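Local coordinates for peptidase S9 prolyl oligopeptidase catalytic domain-containing protein (Pyrococcus horikoshii, PDB 4HXF) that probably cleaves peptides as a serine peptidase of the prolyl oligopeptidase family, an acylaminoacyl peptidase that assembles into a self-compartmentalizing hexamer, at residues 300-304 with 315-319; 311-316 with 326-332. Numbering follows the deposited sequence.

Contact 1: 300-304 with 315-319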
ATOM      1  N   LYS A 300     -19.903  35.312 -38.236  1.00 17.73           N
ATOM      2  CA  LYS A 300     -20.536  35.181 -36.907  1.00 18.63           C
ATOM      3  C   LYS A 300     -19.892  34.028 -36.164  1.00 17.42           C
ATOM      4  O   LYS A 300     -20.461  32.915 -36.026  1.00 18.88           O
ATOM      5  CB  LYS A 300     -22.051  34.969 -37.081  1.00 19.92           C
ATOM      6  CG  LYS A 300     -22.755  36.173 -37.673  1.00 24.28           C
ATOM      7  CD  LYS A 300     -24.267  35.870 -37.667  1.00 30.36           C
ATOM      8  CE  LYS A 300     -25.187  37.113 -37.597  1.00 44.13           C
ATOM      9  NZ  LYS A 300     -26.455  36.865 -36.720  1.00 45.06           N
ATOM     10  N   HIS A 301     -18.667  34.259 -35.659  1.00 16.41           N
ATOM     11  CA  HIS A 301     -17.858  33.174 -35.084  1.00 15.85           C
ATOM     12  C   HIS A 301     -16.765  33.748 -34.223  1.00 15.95           C
ATOM     13  O   HIS A 301     -16.531  34.964 -34.238  1.00 15.73           O
ATOM     14  CB  HIS A 301     -17.266  32.279 -36.177  1.00 15.56           C
ATOM     15  CG  HIS A 301     -16.329  32.970 -37.141  1.00 16.19           C
ATOM     16  ND1 HIS A 301     -16.320  32.671 -38.484  1.00 17.35           N
ATOM     17  CD2 HIS A 301     -15.278  33.863 -36.937  1.00 15.13           C
ATOM     18  CE1 HIS A 301     -15.347  33.399 -39.066  1.00 17.86           C
ATOM     19  NE2 HIS A 301     -14.712  34.137 -38.103  1.00 17.24           N
ATOM     20  N   TRP A 302     -16.122  32.880 -33.477  1.00 15.10           N
ATOM     21  CA  TRP A 302     -14.852  33.205 -32.736  1.00 15.45           C
ATOM     22  C   TRP A 302     -13.764  32.304 -33.179  1.00 17.26           C
ATOM     23  O   TRP A 302     -13.881  31.071 -33.036  1.00 14.96           O
ATOM     24  CB  TRP A 302     -15.013  33.038 -31.246  1.00 16.27           C
ATOM     25  CG  TRP A 302     -15.584  34.214 -30.501  1.00 18.16           C
ATOM     26  CD1 TRP A 302     -16.652  34.960 -30.896  1.00 19.38           C
ATOM     27  CD2 TRP A 302     -15.197  34.773 -29.189  1.00 16.04           C
ATOM     28  NE1 TRP A 302     -16.967  35.923 -29.970  1.00 18.44           N
ATOM     29  CE2 TRP A 302     -16.117  35.843 -28.919  1.00 18.75           C
ATOM     30  CE3 TRP A 302     -14.200  34.491 -28.284  1.00 20.10           C
ATOM     31  CZ2 TRP A 302     -16.058  36.607 -27.774  1.00 18.17           C
ATOM     32  CZ3 TRP A 302     -14.144  35.280 -27.109  1.00 19.91           C
ATOM     33  CH2 TRP A 302     -15.026  36.327 -26.897  1.00 18.28           C
ATOM     34  N   ILE A 303     -12.731  32.882 -33.756  1.00 15.97           N
ATOM     35  CA  ILE A 303     -11.450  32.183 -34.086  1.00 15.85           C
ATOM     36  C   ILE A 303     -10.630  32.042 -32.809  1.00 17.04           C
ATOM     37  O   ILE A 303     -10.074  33.070 -32.328  1.00 18.85           O
ATOM     38  CB  ILE A 303     -10.669  32.814 -35.244  1.00 15.83           C
ATOM     39  CG1 ILE A 303     -11.523  32.976 -36.503  1.00 16.80           C
ATOM     40  CG2 ILE A 303      -9.353  31.999 -35.517  1.00 17.01           C
ATOM     41  CD1 ILE A 303     -12.219  31.707 -37.061  1.00 18.35           C
ATOM     42  N   MET A 304     -10.628  30.843 -32.205  1.00 16.28           N
ATOM     43  CA  MET A 304     -10.101  30.597 -30.943  1.00 17.16           C
ATOM     44  C   MET A 304      -8.608  30.343 -30.894  1.00 18.24           C
ATOM     45  O   MET A 304      -7.984  30.492 -29.839  1.00 22.02           O
ATOM     46  CB  MET A 304     -10.824  29.386 -30.367  1.00 19.26           C
ATOM     47  CG  MET A 304     -12.268  29.644 -30.132  1.00 20.19           C
ATOM     48  SD  MET A 304     -12.562  30.999 -28.982  1.00 24.31           S
ATOM     49  CE  MET A 304     -11.894  30.491 -27.433  1.00 30.66           C
ATOM     50  N   LEU A 315      -8.924  27.205 -35.431  1.00 16.19           N
ATOM     51  CA  LEU A 315     -10.104  26.650 -34.727  1.00 17.27           C
ATOM     52  C   LEU A 315     -11.197  27.726 -34.731  1.00 20.18           C
ATOM     53  O   LEU A 315     -10.931  28.860 -34.309  1.00 19.88           O
ATOM     54  CB  LEU A 315      -9.730  26.370 -33.272  1.00 16.73           C
ATOM     55  CG  LEU A 315      -8.865  25.191 -32.891  1.00 17.95           C
ATOM     56  CD1 LEU A 315      -8.491  25.086 -31.438  1.00 19.13           C
ATOM     57  CD2 LEU A 315      -9.556  23.851 -33.345  1.00 19.73           C
ATOM     58  N   LYS A 316     -12.408  27.367 -35.181  1.00 17.60           N
ATOM     59  CA  LYS A 316     -13.536  28.288 -35.272  1.00 16.23           C
ATOM     60  C   LYS A 316     -14.658  27.713 -34.369  1.00 16.80           C
ATOM     61  O   LYS A 316     -15.022  26.512 -34.514  1.00 15.14           O
ATOM     62  CB  LYS A 316     -14.002  28.431 -36.680  1.00 17.57           C
ATOM     63  CG  LYS A 316     -15.275  29.365 -36.784  1.00 18.06           C
ATOM     64  CD  LYS A 316     -16.211  29.026 -37.907  1.00 22.36           C
ATOM     65  CE  LYS A 316     -15.572  29.065 -39.278  1.00 21.80           C
ATOM     66  NZ  LYS A 316     -16.581  28.879 -40.378  1.00 22.19           N
ATOM     67  N   GLU A 317     -15.117  28.521 -33.414  1.00 15.48           N
ATOM     68  CA  GLU A 317     -16.283  28.228 -32.621  1.00 17.05           C
ATOM     69  C   GLU A 317     -17.421  29.152 -33.085  1.00 17.28           C
ATOM     70  O   GLU A 317     -17.159  30.245 -33.547  1.00 15.86           O
ATOM     71  CB  GLU A 317     -15.905  28.467 -31.177  1.00 19.15           C
ATOM     72  CG  GLU A 317     -16.921  28.297 -30.144  1.00 22.86           C
ATOM     73  CD  GLU A 317     -16.309  28.161 -28.796  1.00 25.18           C
ATOM     74  OE1 GLU A 317     -16.832  28.785 -27.898  1.00 19.17           O
ATOM     75  OE2 GLU A 317     -15.307  27.426 -28.588  1.00 28.26           O
ATOM     76  N   THR A 318     -18.679  28.752 -32.869  1.00 16.21           N
ATOM     77  CA  THR A 318     -19.853  29.542 -33.187  1.00 15.70           C
ATOM     78  C   THR A 318     -20.820  29.511 -31.976  1.00 17.30           C
ATOM     79  O   THR A 318     -20.517  28.876 -30.972  1.00 15.93           O
ATOM     80  CB  THR A 318     -20.579  29.017 -34.433  1.00 16.68           C
ATOM     81  OG1 THR A 318     -21.147  27.731 -34.072  1.00 17.37           O
ATOM     82  CG2 THR A 318     -19.559  28.869 -35.616  1.00 17.32           C
ATOM     83  N   ALA A 319     -21.922  30.292 -32.030  1.00 17.50           N
ATOM     84  CA  ALA A 319     -22.906  30.326 -30.948  1.00 16.93           C
ATOM     85  C   ALA A 319     -23.481  28.935 -30.682  1.00 17.39           C
ATOM     86  O   ALA A 319     -23.850  28.682 -29.539  1.00 18.93           O
ATOM     87  CB  ALA A 319     -24.057  31.259 -31.246  1.00 16.66           C
TER
HETATM   88  O   HOH W   1     -22.616  31.925 -34.434  1.00 20.50           O
HETATM   89  O   HOH W   2     -17.939  31.317 -40.156  1.00 22.10           O
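Three backbone hydrogen bonds hold 300-304 against 315-319. Trp302 N donates to Glu317 O at 2.8 Å, and Glu317 N returns a bond to Trp302 O at 2.9 Å. Both are nearly straight, as in an antiparallel hydrogen-bonded pair. Met304 N adds a more bent bond to Leu315 O at 2.9 Å. Ile303 and Lys316, between them, form a non-hydrogen-bonded pair with CA atoms 4.6 Å apart. Here CA-H...O contacts fill in: Lys316 CA lies 3.6 Å from Trp302 O, and Ile303 CA lies 3.4 Å from Leu315 O.

Two waters add bridges between the segments. One joins backbone to backbone, Lys300 O to Ala319 N. The other joins side chains, His301 ND1 to Lys316 NZ. His301 NE2 donates a hydrogen bond to Ala297 O, outside the two segments, while Lys316 NZ is salt-bridged to Glu332.

On one sheet face Ile303 CD1 packs on Lys316 CB at 3.7 Å, and His301 CB meets Lys316 CG at 3.6 Å. On the other, Met304 CG rests 4.0 Å from Glu317 CB. There the indole of Trp302 meets Tyr395 edge-to-face, and Glu317 OE1 bonds to Phe396 N. The backbone thus builds a propeller hairpin, while this second face uses aromatic and polar groups to join the blade to the hydrolase domain.

Contact 2: 311-316 with 326-332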
ATOM      1  N   ARG A 311       1.072  25.923 -44.208  1.00 28.58           N
ATOM      2  CA  ARG A 311      -0.385  25.921 -44.328  1.00 26.82           C
ATOM      3  C   ARG A 311      -0.937  26.828 -43.204  1.00 20.36           C
ATOM      4  O   ARG A 311      -0.232  27.121 -42.260  1.00 23.89           O
ATOM      5  CB  ARG A 311      -0.911  24.496 -44.113  1.00 35.28           C
ATOM      6  CG  ARG A 311      -0.466  23.500 -45.226  1.00 42.86           C
ATOM      7  CD  ARG A 311      -0.899  23.940 -46.628  1.00 46.92           C
ATOM      8  NE  ARG A 311      -2.027  23.178 -47.174  1.00 60.16           N
ATOM      9  CZ  ARG A 311      -1.983  21.863 -47.467  1.00 62.58           C
ATOM     10  NH1 ARG A 311      -0.873  21.126 -47.239  1.00 63.19           N
ATOM     11  NH2 ARG A 311      -3.066  21.268 -47.968  1.00 59.57           N
ATOM     12  N   LEU A 312      -2.116  27.342 -43.409  1.00 22.82           N
ATOM     13  CA  LEU A 312      -2.806  28.117 -42.343  1.00 21.48           C
ATOM     14  C   LEU A 312      -4.039  27.285 -41.826  1.00 20.99           C
ATOM     15  O   LEU A 312      -4.956  26.959 -42.587  1.00 23.43           O
ATOM     16  CB  LEU A 312      -3.300  29.485 -42.806  1.00 21.74           C
ATOM     17  CG  LEU A 312      -4.190  30.352 -41.864  1.00 20.41           C
ATOM     18  CD1 LEU A 312      -3.497  30.633 -40.516  1.00 22.42           C
ATOM     19  CD2 LEU A 312      -4.580  31.585 -42.638  1.00 25.27           C
ATOM     20  N   ILE A 313      -4.012  27.075 -40.517  1.00 21.18           N
ATOM     21  CA  ILE A 313      -5.116  26.335 -39.869  1.00 19.38           C
ATOM     22  C   ILE A 313      -5.620  27.136 -38.687  1.00 18.69           C
ATOM     23  O   ILE A 313      -4.853  27.924 -38.072  1.00 19.59           O
ATOM     24  CB  ILE A 313      -4.668  24.948 -39.487  1.00 20.53           C
ATOM     25  CG1 ILE A 313      -3.402  24.932 -38.682  1.00 26.53           C
ATOM     26  CG2 ILE A 313      -4.506  24.072 -40.742  1.00 27.17           C
ATOM     27  CD1 ILE A 313      -3.455  24.618 -37.261  1.00 26.26           C
ATOM     28  N   TYR A 314      -6.889  26.907 -38.367  1.00 17.02           N
ATOM     29  CA  TYR A 314      -7.484  27.621 -37.246  1.00 16.44           C
ATOM     30  C   TYR A 314      -8.662  26.884 -36.680  1.00 18.51           C
ATOM     31  O   TYR A 314      -9.340  26.113 -37.320  1.00 17.80           O
ATOM     32  CB  TYR A 314      -7.874  29.044 -37.714  1.00 17.35           C
ATOM     33  CG  TYR A 314      -8.754  29.168 -38.916  1.00 16.94           C
ATOM     34  CD1 TYR A 314      -8.184  29.297 -40.189  1.00 20.39           C
ATOM     35  CD2 TYR A 314     -10.154  29.191 -38.818  1.00 18.18           C
ATOM     36  CE1 TYR A 314      -8.954  29.423 -41.304  1.00 20.63           C
ATOM     37  CE2 TYR A 314     -10.971  29.340 -39.953  1.00 19.84           C
ATOM     38  CZ  TYR A 314     -10.343  29.514 -41.197  1.00 21.21           C
ATOM     39  OH  TYR A 314     -11.102  29.662 -42.298  1.00 22.46           O
ATOM     40  N   LEU A 315      -8.924  27.205 -35.431  1.00 16.19           N
ATOM     41  CA  LEU A 315     -10.104  26.650 -34.727  1.00 17.27           C
ATOM     42  C   LEU A 315     -11.197  27.726 -34.731  1.00 20.18           C
ATOM     43  O   LEU A 315     -10.931  28.860 -34.309  1.00 19.88           O
ATOM     44  CB  LEU A 315      -9.730  26.370 -33.272  1.00 16.73           C
ATOM     45  CG  LEU A 315      -8.865  25.191 -32.891  1.00 17.95           C
ATOM     46  CD1 LEU A 315      -8.491  25.086 -31.438  1.00 19.13           C
ATOM     47  CD2 LEU A 315      -9.556  23.851 -33.345  1.00 19.73           C
ATOM     48  N   LYS A 316     -12.408  27.367 -35.181  1.00 17.60           N
ATOM     49  CA  LYS A 316     -13.536  28.288 -35.272  1.00 16.23           C
ATOM     50  C   LYS A 316     -14.658  27.713 -34.369  1.00 16.80           C
ATOM     51  O   LYS A 316     -15.022  26.512 -34.514  1.00 15.14           O
ATOM     52  CB  LYS A 316     -14.002  28.431 -36.680  1.00 17.57           C
ATOM     53  CG  LYS A 316     -15.275  29.365 -36.784  1.00 18.06           C
ATOM     54  CD  LYS A 316     -16.211  29.026 -37.907  1.00 22.36           C
ATOM     55  CE  LYS A 316     -15.572  29.065 -39.278  1.00 21.80           C
ATOM     56  NZ  LYS A 316     -16.581  28.879 -40.378  1.00 22.19           N
ATOM     57  N   TYR A 326     -10.264  24.106 -39.005  1.00 17.66           N
ATOM     58  CA  TYR A 326     -10.347  24.501 -40.399  1.00 16.56           C
ATOM     59  C   TYR A 326      -8.989  24.852 -41.037  1.00 16.97           C
ATOM     60  O   TYR A 326      -7.972  25.101 -40.379  1.00 17.08           O
ATOM     61  CB  TYR A 326     -11.182  25.812 -40.474  1.00 18.03           C
ATOM     62  CG  TYR A 326     -12.621  25.657 -40.067  1.00 18.39           C
ATOM     63  CD1 TYR A 326     -12.956  25.488 -38.720  1.00 18.32           C
ATOM     64  CD2 TYR A 326     -13.624  25.558 -40.998  1.00 18.35           C
ATOM     65  CE1 TYR A 326     -14.262  25.274 -38.346  1.00 16.96           C
ATOM     66  CE2 TYR A 326     -14.962  25.338 -40.640  1.00 19.92           C
ATOM     67  CZ  TYR A 326     -15.272  25.221 -39.311  1.00 19.45           C
ATOM     68  OH  TYR A 326     -16.570  24.972 -38.949  1.00 21.06           O
ATOM     69  N   LEU A 327      -8.958  24.717 -42.328  1.00 21.50           N
ATOM     70  CA  LEU A 327      -7.746  25.042 -43.125  1.00 24.65           C
ATOM     71  C   LEU A 327      -8.166  26.157 -44.141  1.00 26.76           C
ATOM     72  O   LEU A 327      -9.277  26.181 -44.636  1.00 26.18           O
ATOM     73  CB  LEU A 327      -7.238  23.771 -43.834  1.00 29.09           C
ATOM     74  CG  LEU A 327      -6.265  23.806 -45.034  1.00 31.62           C
ATOM     75  CD1 LEU A 327      -4.827  24.105 -44.677  1.00 33.84           C
ATOM     76  CD2 LEU A 327      -6.262  22.441 -45.713  1.00 31.47           C
ATOM     77  N   TRP A 328      -7.274  27.122 -44.423  1.00 30.52           N
ATOM     78  CA  TRP A 328      -7.577  28.154 -45.409  1.00 33.20           C
ATOM     79  C   TRP A 328      -6.469  28.106 -46.430  1.00 35.56           C
ATOM     80  O   TRP A 328      -5.280  28.163 -46.066  1.00 34.87           O
ATOM     81  CB  TRP A 328      -7.706  29.584 -44.791  1.00 37.08           C
ATOM     82  CG  TRP A 328      -8.191  30.647 -45.766  1.00 34.43           C
ATOM     83  CD1 TRP A 328      -9.499  31.037 -46.062  1.00 32.19           C
ATOM     84  CD2 TRP A 328      -7.352  31.472 -46.594  1.00 40.77           C
ATOM     85  NE1 TRP A 328      -9.532  32.032 -47.000  1.00 41.28           N
ATOM     86  CE2 TRP A 328      -8.256  32.301 -47.412  1.00 37.57           C
ATOM     87  CE3 TRP A 328      -5.986  31.595 -46.754  1.00 38.32           C
ATOM     88  CZ2 TRP A 328      -7.777  33.241 -48.315  1.00 45.98           C
ATOM     89  CZ3 TRP A 328      -5.513  32.545 -47.680  1.00 46.75           C
ATOM     90  CH2 TRP A 328      -6.395  33.354 -48.428  1.00 46.18           C
ATOM     91  N   ASP A 329      -6.865  27.943 -47.679  1.00 41.72           N
ATOM     92  CA  ASP A 329      -5.936  27.826 -48.838  1.00 50.52           C
ATOM     93  C   ASP A 329      -6.391  28.734 -49.978  1.00 47.76           C
ATOM     94  O   ASP A 329      -6.252  28.361 -51.138  1.00 57.68           O
ATOM     95  CB  ASP A 329      -5.897  26.353 -49.348  1.00 47.28           C
ATOM     96  CG  ASP A 329      -7.276  25.855 -49.862  1.00 52.73           C
ATOM     97  OD1 ASP A 329      -8.148  26.691 -50.220  1.00 48.58           O
ATOM     98  OD2 ASP A 329      -7.481  24.620 -49.922  1.00 62.68           O
ATOM     99  N   GLY A 330      -6.951  29.905 -49.651  1.00 45.52           N
ATOM    100  CA  GLY A 330      -7.770  30.656 -50.582  1.00 41.88           C
ATOM    101  C   GLY A 330      -9.260  30.577 -50.358  1.00 45.42           C
ATOM    102  O   GLY A 330      -9.971  31.518 -50.672  1.00 41.31           O
ATOM    103  N   GLU A 331      -9.746  29.434 -49.822  1.00 39.83           N
ATOM    104  CA  GLU A 331     -11.076  29.355 -49.243  1.00 36.18           C
ATOM    105  C   GLU A 331     -10.978  28.499 -47.989  1.00 27.46           C
ATOM    106  O   GLU A 331     -10.013  27.776 -47.842  1.00 29.15           O
ATOM    107  CB  GLU A 331     -12.018  28.667 -50.193  1.00 45.12           C
ATOM    108  CG  GLU A 331     -12.837  29.631 -51.038  1.00 59.02           C
ATOM    109  CD  GLU A 331     -13.220  29.004 -52.352  1.00 71.95           C
ATOM    110  OE1 GLU A 331     -13.454  27.767 -52.357  1.00 74.40           O
ATOM    111  OE2 GLU A 331     -13.244  29.740 -53.373  1.00 86.29           O
ATOM    112  N   GLU A 332     -11.993  28.609 -47.162  1.00 26.13           N
ATOM    113  CA  GLU A 332     -12.029  27.881 -45.888  1.00 25.85           C
ATOM    114  C   GLU A 332     -12.522  26.474 -46.187  1.00 27.64           C
ATOM    115  O   GLU A 332     -13.575  26.349 -46.883  1.00 26.43           O
ATOM    116  CB  GLU A 332     -13.001  28.556 -44.966  1.00 26.04           C
ATOM    117  CG  GLU A 332     -13.276  27.769 -43.674  1.00 24.13           C
ATOM    118  CD  GLU A 332     -14.168  28.557 -42.748  1.00 27.52           C
ATOM    119  OE1 GLU A 332     -13.635  29.499 -42.113  1.00 22.53           O
ATOM    120  OE2 GLU A 332     -15.385  28.311 -42.770  1.00 22.79           O
TER
HETATM  121  O   HOH W   3      -3.233  26.462 -45.984  1.00 39.66           O
HETATM  122  O   HOH W   4     -16.814  25.367 -36.178  0.50 14.60           O
HETATM  123  O   HOH W   5     -18.339  26.720 -40.140  1.00 28.85           O
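Tyr314 is the apolar centre of this hairpin. Tyr326 CB sits over one face of its ring, 3.9 Å from the centroid, a CH-pi contact. Trp328 CB meets the ring edge, 3.7 Å from Tyr314 CE1. The Tyr314 and Tyr326 rings are near parallel, at 10°, but slid so far apart that they barely overlap. Leu312 CD2 adds a looser contact to Trp328 CB at 4.3 Å. On the opposite face of the sheet Ile313 CG2 touches Leu327 CD1 at 3.9 Å, and Ile313 packs on Pro20 and Thr22 of strand 16-23.

The backbones run antiparallel. Tyr314 N donates to Tyr326 O at 2.9 Å and Tyr326 N to Tyr314 O at 2.8 Å. Trp328 N bonds to Leu312 O at 3.0 Å, and a water joins Leu312 N to Trp328 O. Past Trp328 the chain reverses through an Asx turn, in which Asp329 OD1 accepts from Glu331 N at 3.2 Å.

That turn brings Glu332 back beside the tyrosines. Tyr314 OH donates to Glu332 OE1 at 2.5 Å, and Lys316 NZ makes a salt bridge to Glu332 OE2 at 2.7 Å. Lys316 CE lies over the Tyr326 ring, 4.0 Å from the centroid, with an off-centre cation-pi contact from NZ. Two waters link Tyr326 OH to Lys316, one at its O and one at its NZ. One lysine thus serves ring and carboxylate together, and Glu332, on the fourth strand of the blade, is tied by charge to the second.

In the fold
From the N terminus, strand 302-308 turns into strand 312-317, and contact 1 closes this first hairpin. Strand 312-317 then leads through a loop to strand 324-328, and contact 2 closes the second. The two loops overlap rather than nest: contact 2 begins inside the span of contact 1 and ends beyond it. They share Leu315 and Lys316, and Ile303 of contact 1 packs against Tyr314 of contact 2. Together they build the last four-stranded blade of the beta-propeller. Strand 302-308 lies against strand 283-289 of the preceding blade, while Ile313 and Leu315 meet strand 16-23 of the first, which closes the ring.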